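Local coordinates for protein HTH-type transcriptional regulator cbl (Escherichia coli K12, PDB 2FYI) that is a LysR-family transcriptional regulator, here its cofactor-binding domain, and may act as an accessory regulator within the cys regulon, at residues 10-15 against 200-205; 87-92 against 187-192; 116-121 against 146-151. One frame throughout, in Å; residues are numbered along the deposited sequence.

How the contacts relate
All three contacts lie in the cofactor-binding domain, whose two alpha/beta lobes are joined by crossing strands, as in type 2 periplasmic binding proteins. Contact 1 closes the far end of one lobe, where the first strand meets the helix that follows strand 189-196. Contact 2 pairs that strand with strand 79-94 near the middle of the chain, its centre about 32 Å from that of contact 1. Contact 3 belongs to the other lobe, about 35 Å from contact 1 but 13 Å from contact 2, all centre to centre. Contacts 2 and 3 touch where His-89 CD2 lies 4.0 Å from Tyr-118 CE1. In relatives, effectors bind between the lobes.

Contact 1 (10-15 against 200-205); sequences NDTSGV and LQRNYV
Tyr-204 makes the close-packed half of this contact, crossing from the start of helix 203-212 to the beginning of strand 14-20. Its CG sits between the backbone N and the carbonyl carbon (chi1 56°), which turns the ring toward 10-15 so that its rim, not its face, meets the chain. Thr-12 CG2 is in the ring plane, 3.7 Å from Tyr-204 CD1, and at the tip Tyr-204 OH gives a weak hydrogen bond to Val-15 O (2.9 Å). Gly-14 suits the close approach: a beta carbon would lie 2.5 Å from Tyr-204 OH, and at this residue's backbone angles would also be jammed against the preceding carbonyl O. Phe-40, Val-43 and Leu-16 also touch the ring.

The other half is the exposed, polar side. Arg-202, bent at chi2 and chi3, brings its guanidinium to Ser-13 O, where NH1 makes a straight bond of 2.6 Å (166°) in the plane of both groups; NH2 adds only a weak one. Tyr-204 CE1 lies 3.3 Å above the guanidinium plane. Thr-12 and Asn-203 meet loosely, tip to tip, OG1 to ND2 at 3.7 Å.

An alanine in place of Tyr-204 would probably loosen the join, since the rim packing on Thr-12 and the bond to Val-15 O would go. Both acceptors on 10-15 are backbone carbonyls, so these bonds depend on the path of the main chain and not on the side chains of Ser-13 and Val-15; the arginine charge would probably polarise the Ser-13 carbonyl.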
loop_
_atom_site.group_PDB
_atom_site.type_symbol
_atom_site.label_atom_id
_atom_site.label_comp_id
_atom_site.label_asym_id
_atom_site.label_seq_id
_atom_site.Cartn_x
_atom_site.Cartn_y
_atom_site.Cartn_z
ATOM N N ASN A 10 -19.634 13.886 -25.224
ATOM C CA ASN A 10 -19.910 12.481 -25.515
ATOM C C ASN A 10 -18.817 11.728 -26.246
ATOM O O ASN A 10 -18.649 10.530 -26.045
ATOM C CB ASN A 10 -21.158 12.374 -26.383
ATOM C CG ASN A 10 -22.314 11.763 -25.652
ATOM O OD1 ASN A 10 -22.141 11.156 -24.579
ATOM N ND2 ASN A 10 -23.515 11.913 -26.222
ATOM N N ASP A 11 -18.112 12.426 -27.125
ATOM C CA ASP A 11 -17.151 11.794 -28.012
ATOM C C ASP A 11 -15.738 12.282 -27.754
ATOM O O ASP A 11 -14.828 12.005 -28.541
ATOM C CB ASP A 11 -17.528 12.078 -29.456
ATOM C CG ASP A 11 -18.988 11.839 -29.712
ATOM O OD1 ASP A 11 -19.363 10.653 -29.832
ATOM O OD2 ASP A 11 -19.760 12.828 -29.775
ATOM N N THR A 12 -15.560 13.021 -26.665
ATOM C CA THR A 12 -14.233 13.391 -26.243
ATOM C C THR A 12 -13.463 12.113 -25.987
ATOM O O THR A 12 -13.972 11.175 -25.404
ATOM C CB THR A 12 -14.262 14.264 -24.995
ATOM O OG1 THR A 12 -14.835 15.527 -25.325
ATOM C CG2 THR A 12 -12.870 14.500 -24.476
ATOM N N SER A 13 -12.233 12.065 -26.455
ATOM C CA SER A 13 -11.467 10.830 -26.371
ATOM C C SER A 13 -9.993 11.118 -26.062
ATOM O O SER A 13 -9.463 12.194 -26.420
ATOM C CB SER A 13 -11.658 10.007 -27.671
ATOM O OG SER A 13 -10.441 9.539 -28.249
ATOM N N GLY A 14 -9.353 10.161 -25.384
ATOM C CA GLY A 14 -7.920 10.207 -25.118
ATOM C C GLY A 14 -7.607 9.421 -23.863
ATOM O O GLY A 14 -8.464 8.737 -23.305
ATOM N N VAL A 15 -6.379 9.532 -23.390
ATOM C CA VAL A 15 -6.014 8.826 -22.196
ATOM C C VAL A 15 -5.697 9.837 -21.101
ATOM O O VAL A 15 -4.862 10.720 -21.283
ATOM C CB VAL A 15 -4.797 7.941 -22.445
ATOM C CG1 VAL A 15 -4.522 7.093 -21.222
ATOM C CG2 VAL A 15 -5.008 7.086 -23.679
ATOM N N LEU A 200 0.724 22.672 -21.559
ATOM C CA LEU A 200 -0.583 22.591 -22.228
ATOM C C LEU A 200 -1.282 21.241 -21.959
ATOM O O LEU A 200 -0.611 20.212 -21.792
ATOM C CB LEU A 200 -0.399 22.767 -23.732
ATOM C CG LEU A 200 0.143 24.087 -24.307
ATOM C CD1 LEU A 200 0.006 24.103 -25.834
ATOM C CD2 LEU A 200 -0.579 25.281 -23.701
ATOM N N GLN A 201 -2.617 21.227 -21.934
ATOM C CA GLN A 201 -3.373 19.991 -21.661
ATOM C C GLN A 201 -4.591 19.759 -22.562
ATOM O O GLN A 201 -5.064 20.679 -23.248
ATOM C CB GLN A 201 -3.841 19.981 -20.223
ATOM C CG GLN A 201 -2.725 20.170 -19.194
ATOM C CD GLN A 201 -1.961 18.880 -18.875
ATOM O OE1 GLN A 201 -2.266 17.789 -19.400
ATOM N NE2 GLN A 201 -0.972 18.998 -18.003
ATOM N N ARG A 202 -5.090 18.517 -22.556
ATOM C CA ARG A 202 -6.354 18.154 -23.230
ATOM C C ARG A 202 -7.530 18.716 -22.447
ATOM O O ARG A 202 -7.415 18.947 -21.239
ATOM C CB ARG A 202 -6.508 16.634 -23.296
ATOM C CG ARG A 202 -5.462 15.897 -24.144
ATOM C CD ARG A 202 -5.736 16.107 -25.620
ATOM N NE ARG A 202 -7.173 16.270 -25.852
ATOM C CZ ARG A 202 -8.018 15.277 -26.124
ATOM N NH1 ARG A 202 -7.594 14.019 -26.228
ATOM N NH2 ARG A 202 -9.296 15.543 -26.308
ATOM N N ASN A 203 -8.668 18.913 -23.094
ATOM C CA ASN A 203 -9.798 19.551 -22.415
ATOM C C ASN A 203 -10.235 18.824 -21.145
ATOM O O ASN A 203 -10.560 19.460 -20.133
ATOM C CB ASN A 203 -10.985 19.737 -23.363
ATOM C CG ASN A 203 -11.531 18.418 -23.901
ATOM O OD1 ASN A 203 -10.804 17.629 -24.497
ATOM N ND2 ASN A 203 -12.829 18.177 -23.691
ATOM N N TYR A 204 -10.224 17.489 -21.191
ATOM C CA TYR A 204 -10.677 16.687 -20.058
ATOM C C TYR A 204 -9.812 16.775 -18.776
ATOM O O TYR A 204 -10.317 16.523 -17.669
ATOM C CB TYR A 204 -10.926 15.239 -20.463
ATOM C CG TYR A 204 -9.759 14.557 -21.098
ATOM C CD1 TYR A 204 -9.779 14.221 -22.456
ATOM C CD2 TYR A 204 -8.626 14.228 -20.354
ATOM C CE1 TYR A 204 -8.683 13.560 -23.067
ATOM C CE2 TYR A 204 -7.517 13.570 -20.943
ATOM C CZ TYR A 204 -7.552 13.237 -22.298
ATOM O OH TYR A 204 -6.471 12.591 -22.890
ATOM N N VAL A 205 -8.530 17.123 -18.909
ATOM C CA VAL A 205 -7.677 17.257 -17.725
ATOM C C VAL A 205 -8.199 18.468 -16.997
ATOM O O VAL A 205 -8.407 18.430 -15.792
ATOM C CB VAL A 205 -6.198 17.529 -18.086
ATOM C CG1 VAL A 205 -5.356 17.843 -16.833
ATOM C CG2 VAL A 205 -5.625 16.394 -18.899
#

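Contact 2 (87-92 against 187-192); sequences WHHSLL and DANTVW
The indole of Trp-87 has Asn-189 laid across one face, CB 3.2 Å above its plane and the amide tilted 31° from it. CB sits over the five-membered ring, a CH-pi contact 3.6 Å from Asn-189 CB to the Trp-87 ring centroid, while ND2 reaches over the six-membered ring. At the indole's edge, in its plane, is His-89 CD2; in turn Trp-87 CZ3 stands over a face of the His-89 imidazole. The ring of His-88 is covered on one face by Ala-188, whose CB is 4.0 Å from the His-88 centroid, a second CH-pi contact that a small methyl fits well.

The backbones meet in one antiparallel hydrogen-bonded pair, Trp-87 with Asn-189. Trp-87 N donates to Asn-189 O at 3.0 Å, and Asn-189 N returns a straight bond to Trp-87 O (2.7 Å, 171°), running nearly along the C=O axis. That same carbonyl takes a further hydrogen bond from Asn-189 ND2 at 3.2 Å, from above its plane. Asparagine suits the place because, with CG anti to its own carbonyl carbon (chi1 -53°), its CB packs on the indole while its amide N-H reaches Trp-87 O. Val-191 adds an apolar contact, its CG2 3.6 Å from Trp-87 CD1.

The polar atoms of two of the rings bond elsewhere in the chain: Trp-87 NE1 with Ser-70 OG, His-89 NE2 with Thr-123 O. The strands run between the lobes here, consistent with the hinge in related regulators. One carbonyl gripped by two N-H groups of the same asparagine, its amide lying over the indole, would tend to hold the two strands together at this crossing.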
loop_
_atom_site.group_PDB
_atom_site.type_symbol
_atom_site.label_atom_id
_atom_site.label_comp_id
_atom_site.label_asym_id
_atom_site.label_seq_id
_atom_site.Cartn_x
_atom_site.Cartn_y
_atom_site.Cartn_z
ATOM N N TRP A 87 -7.962 17.539 5.806
ATOM C CA TRP A 87 -8.235 16.345 6.592
ATOM C C TRP A 87 -7.323 16.198 7.781
ATOM O O TRP A 87 -6.230 16.777 7.811
ATOM C CB TRP A 87 -8.094 15.125 5.733
ATOM C CG TRP A 87 -6.742 14.911 5.210
ATOM C CD1 TRP A 87 -6.236 15.389 4.049
ATOM C CD2 TRP A 87 -5.702 14.119 5.811
ATOM N NE1 TRP A 87 -4.945 14.941 3.871
ATOM C CE2 TRP A 87 -4.595 14.156 4.939
ATOM C CE3 TRP A 87 -5.603 13.376 7.000
ATOM C CZ2 TRP A 87 -3.396 13.477 5.219
ATOM C CZ3 TRP A 87 -4.414 12.703 7.273
ATOM C CH2 TRP A 87 -3.326 12.764 6.388
ATOM N N HIS A 88 -7.785 15.411 8.752
ATOM C CA HIS A 88 -7.082 15.219 10.013
ATOM C C HIS A 88 -6.848 13.762 10.301
ATOM O O HIS A 88 -7.579 12.887 9.826
ATOM C CB HIS A 88 -7.936 15.720 11.155
ATOM C CG HIS A 88 -7.969 17.202 11.288
ATOM N ND1 HIS A 88 -7.107 17.889 12.113
ATOM C CD2 HIS A 88 -8.774 18.131 10.725
ATOM C CE1 HIS A 88 -7.368 19.182 12.048
ATOM N NE2 HIS A 88 -8.376 19.353 11.215
ATOM N N HIS A 89 -5.858 13.490 11.138
ATOM C CA HIS A 89 -5.671 12.128 11.616
ATOM C C HIS A 89 -6.655 11.809 12.714
ATOM O O HIS A 89 -7.041 12.675 13.513
ATOM C CB HIS A 89 -4.281 11.938 12.171
ATOM C CG HIS A 89 -3.209 12.028 11.143
ATOM N ND1 HIS A 89 -2.371 13.117 11.040
ATOM C CD2 HIS A 89 -2.841 11.169 10.168
ATOM C CE1 HIS A 89 -1.530 12.923 10.043
ATOM N NE2 HIS A 89 -1.790 11.745 9.501
ATOM N N SER A 90 -7.059 10.559 12.788
ATOM C CA SER A 90 -7.751 10.163 13.979
ATOM C C SER A 90 -7.134 8.903 14.610
ATOM O O SER A 90 -6.189 8.319 14.080
ATOM C CB SER A 90 -9.265 10.122 13.773
ATOM O OG SER A 90 -9.664 9.041 12.965
ATOM N N LEU A 91 -7.615 8.532 15.790
ATOM C CA LEU A 91 -6.939 7.498 16.564
ATOM C C LEU A 91 -7.758 6.238 16.451
ATOM O O LEU A 91 -8.953 6.245 16.737
ATOM C CB LEU A 91 -6.780 7.945 18.023
ATOM C CG LEU A 91 -5.953 7.040 18.941
ATOM C CD1 LEU A 91 -4.573 6.868 18.399
ATOM C CD2 LEU A 91 -5.860 7.596 20.323
ATOM N N LEU A 92 -7.130 5.161 15.996
ATOM C CA LEU A 92 -7.842 3.879 15.814
ATOM C C LEU A 92 -7.477 2.858 16.902
ATOM O O LEU A 92 -6.327 2.473 17.035
ATOM C CB LEU A 92 -7.548 3.312 14.423
ATOM C CG LEU A 92 -8.247 2.025 13.972
ATOM C CD1 LEU A 92 -9.724 2.246 13.871
ATOM C CD2 LEU A 92 -7.697 1.540 12.632
ATOM N N ASP A 187 -2.513 19.121 13.770
ATOM C CA ASP A 187 -2.941 20.029 12.711
ATOM C C ASP A 187 -3.497 19.313 11.483
ATOM O O ASP A 187 -3.211 18.120 11.258
ATOM C CB ASP A 187 -1.800 20.953 12.310
ATOM C CG ASP A 187 -1.428 21.909 13.424
ATOM O OD1 ASP A 187 -2.249 22.026 14.385
ATOM O OD2 ASP A 187 -0.331 22.524 13.351
ATOM N N ALA A 188 -4.295 20.061 10.712
ATOM C CA ALA A 188 -4.902 19.613 9.451
ATOM C C ALA A 188 -3.871 19.386 8.364
ATOM O O ALA A 188 -2.831 20.011 8.360
ATOM C CB ALA A 188 -5.869 20.631 8.979
ATOM N N ASN A 189 -4.186 18.490 7.434
ATOM C CA ASN A 189 -3.383 18.281 6.227
ATOM C C ASN A 189 -4.173 18.724 5.015
ATOM O O ASN A 189 -5.377 18.942 5.094
ATOM C CB ASN A 189 -3.064 16.801 6.083
ATOM C CG ASN A 189 -2.447 16.231 7.332
ATOM O OD1 ASN A 189 -1.241 16.368 7.562
ATOM N ND2 ASN A 189 -3.270 15.612 8.166
ATOM N N THR A 190 -3.508 18.833 3.880
ATOM C CA THR A 190 -4.209 19.195 2.662
ATOM C C THR A 190 -3.879 18.233 1.555
ATOM O O THR A 190 -2.741 17.756 1.451
ATOM C CB THR A 190 -3.782 20.540 2.163
ATOM O OG1 THR A 190 -4.008 21.502 3.184
ATOM C CG2 THR A 190 -4.593 20.887 0.958
ATOM N N VAL A 191 -4.861 17.936 0.717
ATOM C CA VAL A 191 -4.588 17.085 -0.420
ATOM C C VAL A 191 -4.514 17.984 -1.623
ATOM O O VAL A 191 -5.434 18.755 -1.862
ATOM C CB VAL A 191 -5.677 16.079 -0.672
ATOM C CG1 VAL A 191 -5.277 15.266 -1.851
ATOM C CG2 VAL A 191 -5.844 15.215 0.510
ATOM N N TRP A 192 -3.419 17.871 -2.375
ATOM C CA TRP A 192 -3.172 18.720 -3.520
ATOM C C TRP A 192 -3.410 18.022 -4.826
ATOM O O TRP A 192 -3.195 16.799 -4.975
ATOM C CB TRP A 192 -1.744 19.218 -3.507
ATOM C CG TRP A 192 -1.404 19.947 -2.262
ATOM C CD1 TRP A 192 -0.869 19.419 -1.125
ATOM C CD2 TRP A 192 -1.567 21.348 -2.018
ATOM N NE1 TRP A 192 -0.701 20.409 -0.180
ATOM C CE2 TRP A 192 -1.114 21.599 -0.701
ATOM C CE3 TRP A 192 -2.047 22.409 -2.784
ATOM C CZ2 TRP A 192 -1.121 22.847 -0.134
ATOM C CZ3 TRP A 192 -2.054 23.680 -2.211
ATOM C CH2 TRP A 192 -1.594 23.879 -0.890
#

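Contact 3 (116-121 against 146-151); sequences ITYRQG and QDSDVI
From CB of Ile-151, in the first turn of helix 148-157, two arms reach strand 115-118. CG2, anti to the backbone N, lies 3.5 Å from Ile-116 O and 3.8 Å from Ile-116 CG2, the two side chains sliding past each other in opposite directions. CG1 passes the same methyl, and the extended chain (chi2 172°) carries CD1 to 3.9 Å from Thr-117 CA and over one face of Tyr-118, 4.0 Å from Ile-151 CD1 to the ring centroid, a CH-pi contact. Isoleucine suits the place because branching at CB serves strand and ring at once, with both torsions ordinarily staggered.

Tyr-118 continues to its hydroxyl, which is hydrogen-bonded to Ser-148 OG at 2.6 Å and also to Ala-165 N, so this buried oxygen is satisfied. Asp-147 is the N-cap residue: its OD2 accepts from Asp-149 N at 2.9 Å, with its anti lone pair, and from Val-150 N.

At the far end, Gln-146 NE2 lies over the Arg-119 guanidinium face; it makes no hydrogen bond with NH1 or NH2, since all these nitrogens are donors. The arginine's charge is met by Glu-54 of the second subunit, and Gln-49 of that subunit bonds Gln-146 N and Asp-147 OD1.

Strand 141-145, helix 148-157 and strand 161-165 form a beta-alpha-beta crossover, with strand 115-118 lying between its two parallel strands, a hallmark of the alpha/beta lobes of this fold.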
loop_
_atom_site.group_PDB
_atom_site.type_symbol
_atom_site.label_atom_id
_atom_site.label_comp_id
_atom_site.label_asym_id
_atom_site.label_seq_id
_atom_site.Cartn_x
_atom_site.Cartn_y
_atom_site.Cartn_z
ATOM N N ILE A 116 1.170 2.731 15.623
ATOM C CA ILE A 116 1.224 2.164 14.308
ATOM C C ILE A 116 0.760 3.265 13.404
ATOM O O ILE A 116 -0.393 3.665 13.434
ATOM C CB ILE A 116 0.295 0.981 14.173
ATOM C CG1 ILE A 116 0.553 -0.012 15.283
ATOM C CG2 ILE A 116 0.466 0.302 12.819
ATOM C CD1 ILE A 116 -0.517 -1.022 15.325
ATOM N N THR A 117 1.671 3.785 12.605
ATOM C CA THR A 117 1.333 4.938 11.799
ATOM C C THR A 117 2.164 5.026 10.534
ATOM O O THR A 117 2.991 4.148 10.275
ATOM C CB THR A 117 1.417 6.226 12.598
ATOM O OG1 THR A 117 0.617 7.201 11.944
ATOM C CG2 THR A 117 2.821 6.719 12.681
ATOM N N TYR A 118 1.918 6.067 9.745
ATOM C CA TYR A 118 2.590 6.221 8.457
ATOM C C TYR A 118 4.070 6.477 8.625
ATOM O O TYR A 118 4.496 7.065 9.594
ATOM C CB TYR A 118 1.961 7.361 7.653
ATOM C CG TYR A 118 0.478 7.197 7.513
ATOM C CD1 TYR A 118 -0.391 8.041 8.201
ATOM C CD2 TYR A 118 -0.053 6.173 6.738
ATOM C CE1 TYR A 118 -1.756 7.888 8.108
ATOM C CE2 TYR A 118 -1.409 6.011 6.635
ATOM C CZ TYR A 118 -2.260 6.874 7.334
ATOM O OH TYR A 118 -3.627 6.739 7.246
ATOM N N ARG A 119 4.856 6.041 7.665
ATOM C CA ARG A 119 6.263 6.313 7.692
ATOM C C ARG A 119 6.515 7.808 7.402
ATOM O O ARG A 119 5.655 8.482 6.884
ATOM C CB ARG A 119 6.919 5.455 6.637
ATOM C CG ARG A 119 7.342 6.269 5.477
ATOM C CD ARG A 119 7.480 5.479 4.224
ATOM N NE ARG A 119 8.412 4.366 4.321
ATOM C CZ ARG A 119 8.959 3.822 3.249
ATOM N NH1 ARG A 119 8.672 4.339 2.063
ATOM N NH2 ARG A 119 9.778 2.788 3.349
ATOM N N GLN A 120 7.695 8.326 7.724
ATOM C CA GLN A 120 7.976 9.746 7.521
ATOM C C GLN A 120 7.886 10.057 6.071
ATOM O O GLN A 120 8.314 9.263 5.254
ATOM C CB GLN A 120 9.373 10.107 7.980
ATOM C CG GLN A 120 9.743 9.454 9.274
ATOM C CD GLN A 120 10.678 10.309 10.097
ATOM O OE1 GLN A 120 11.875 10.417 9.803
ATOM N NE2 GLN A 120 10.141 10.924 11.135
ATOM N N GLY A 121 7.339 11.226 5.758
ATOM C CA GLY A 121 7.217 11.671 4.386
ATOM C C GLY A 121 5.853 11.409 3.787
ATOM O O GLY A 121 5.546 11.907 2.698
ATOM N N GLN A 146 3.185 2.129 4.945
ATOM C CA GLN A 146 2.960 2.851 3.718
ATOM C C GLN A 146 1.496 3.148 3.445
ATOM O O GLN A 146 1.213 3.921 2.549
ATOM C CB GLN A 146 3.548 2.110 2.546
ATOM C CG GLN A 146 4.830 2.682 2.171
ATOM C CD GLN A 146 5.778 1.653 1.651
ATOM O OE1 GLN A 146 5.421 0.793 0.828
ATOM N NE2 GLN A 146 7.020 1.723 2.127
ATOM N N ASP A 147 0.570 2.562 4.207
ATOM C CA ASP A 147 -0.863 2.788 3.969
ATOM C C ASP A 147 -1.785 2.413 5.138
ATOM O O ASP A 147 -1.387 1.725 6.060
ATOM C CB ASP A 147 -1.276 2.028 2.725
ATOM C CG ASP A 147 -1.231 0.523 2.927
ATOM O OD1 ASP A 147 -0.286 -0.124 2.383
ATOM O OD2 ASP A 147 -2.136 -0.011 3.647
ATOM N N SER A 148 -3.031 2.841 5.091
ATOM C CA SER A 148 -3.933 2.645 6.221
ATOM C C SER A 148 -4.453 1.238 6.431
ATOM O O SER A 148 -4.985 0.962 7.470
ATOM C CB SER A 148 -5.134 3.580 6.106
ATOM O OG SER A 148 -4.725 4.897 5.694
ATOM N N ASP A 149 -4.331 0.340 5.463
ATOM C CA ASP A 149 -4.901 -0.999 5.639
ATOM C C ASP A 149 -3.969 -1.872 6.448
ATOM O O ASP A 149 -4.416 -2.667 7.288
ATOM C CB ASP A 149 -5.234 -1.634 4.302
ATOM C CG ASP A 149 -6.330 -0.867 3.567
ATOM O OD1 ASP A 149 -7.467 -0.743 4.102
ATOM O OD2 ASP A 149 -6.069 -0.343 2.454
ATOM N N VAL A 150 -2.667 -1.712 6.210
ATOM C CA VAL A 150 -1.692 -2.328 7.076
ATOM C C VAL A 150 -1.945 -1.859 8.528
ATOM O O VAL A 150 -2.093 -2.687 9.444
ATOM C CB VAL A 150 -0.278 -2.039 6.593
ATOM C CG1 VAL A 150 0.753 -2.518 7.605
ATOM C CG2 VAL A 150 -0.061 -2.718 5.306
ATOM N N ILE A 151 -2.050 -0.552 8.738
ATOM C CA ILE A 151 -2.372 -0.076 10.063
ATOM C C ILE A 151 -3.588 -0.774 10.636
ATOM O O ILE A 151 -3.558 -1.210 11.792
ATOM C CB ILE A 151 -2.573 1.429 10.114
ATOM C CG1 ILE A 151 -1.323 2.137 9.586
ATOM C CG2 ILE A 151 -2.783 1.890 11.531
ATOM C CD1 ILE A 151 -1.462 3.641 9.413
#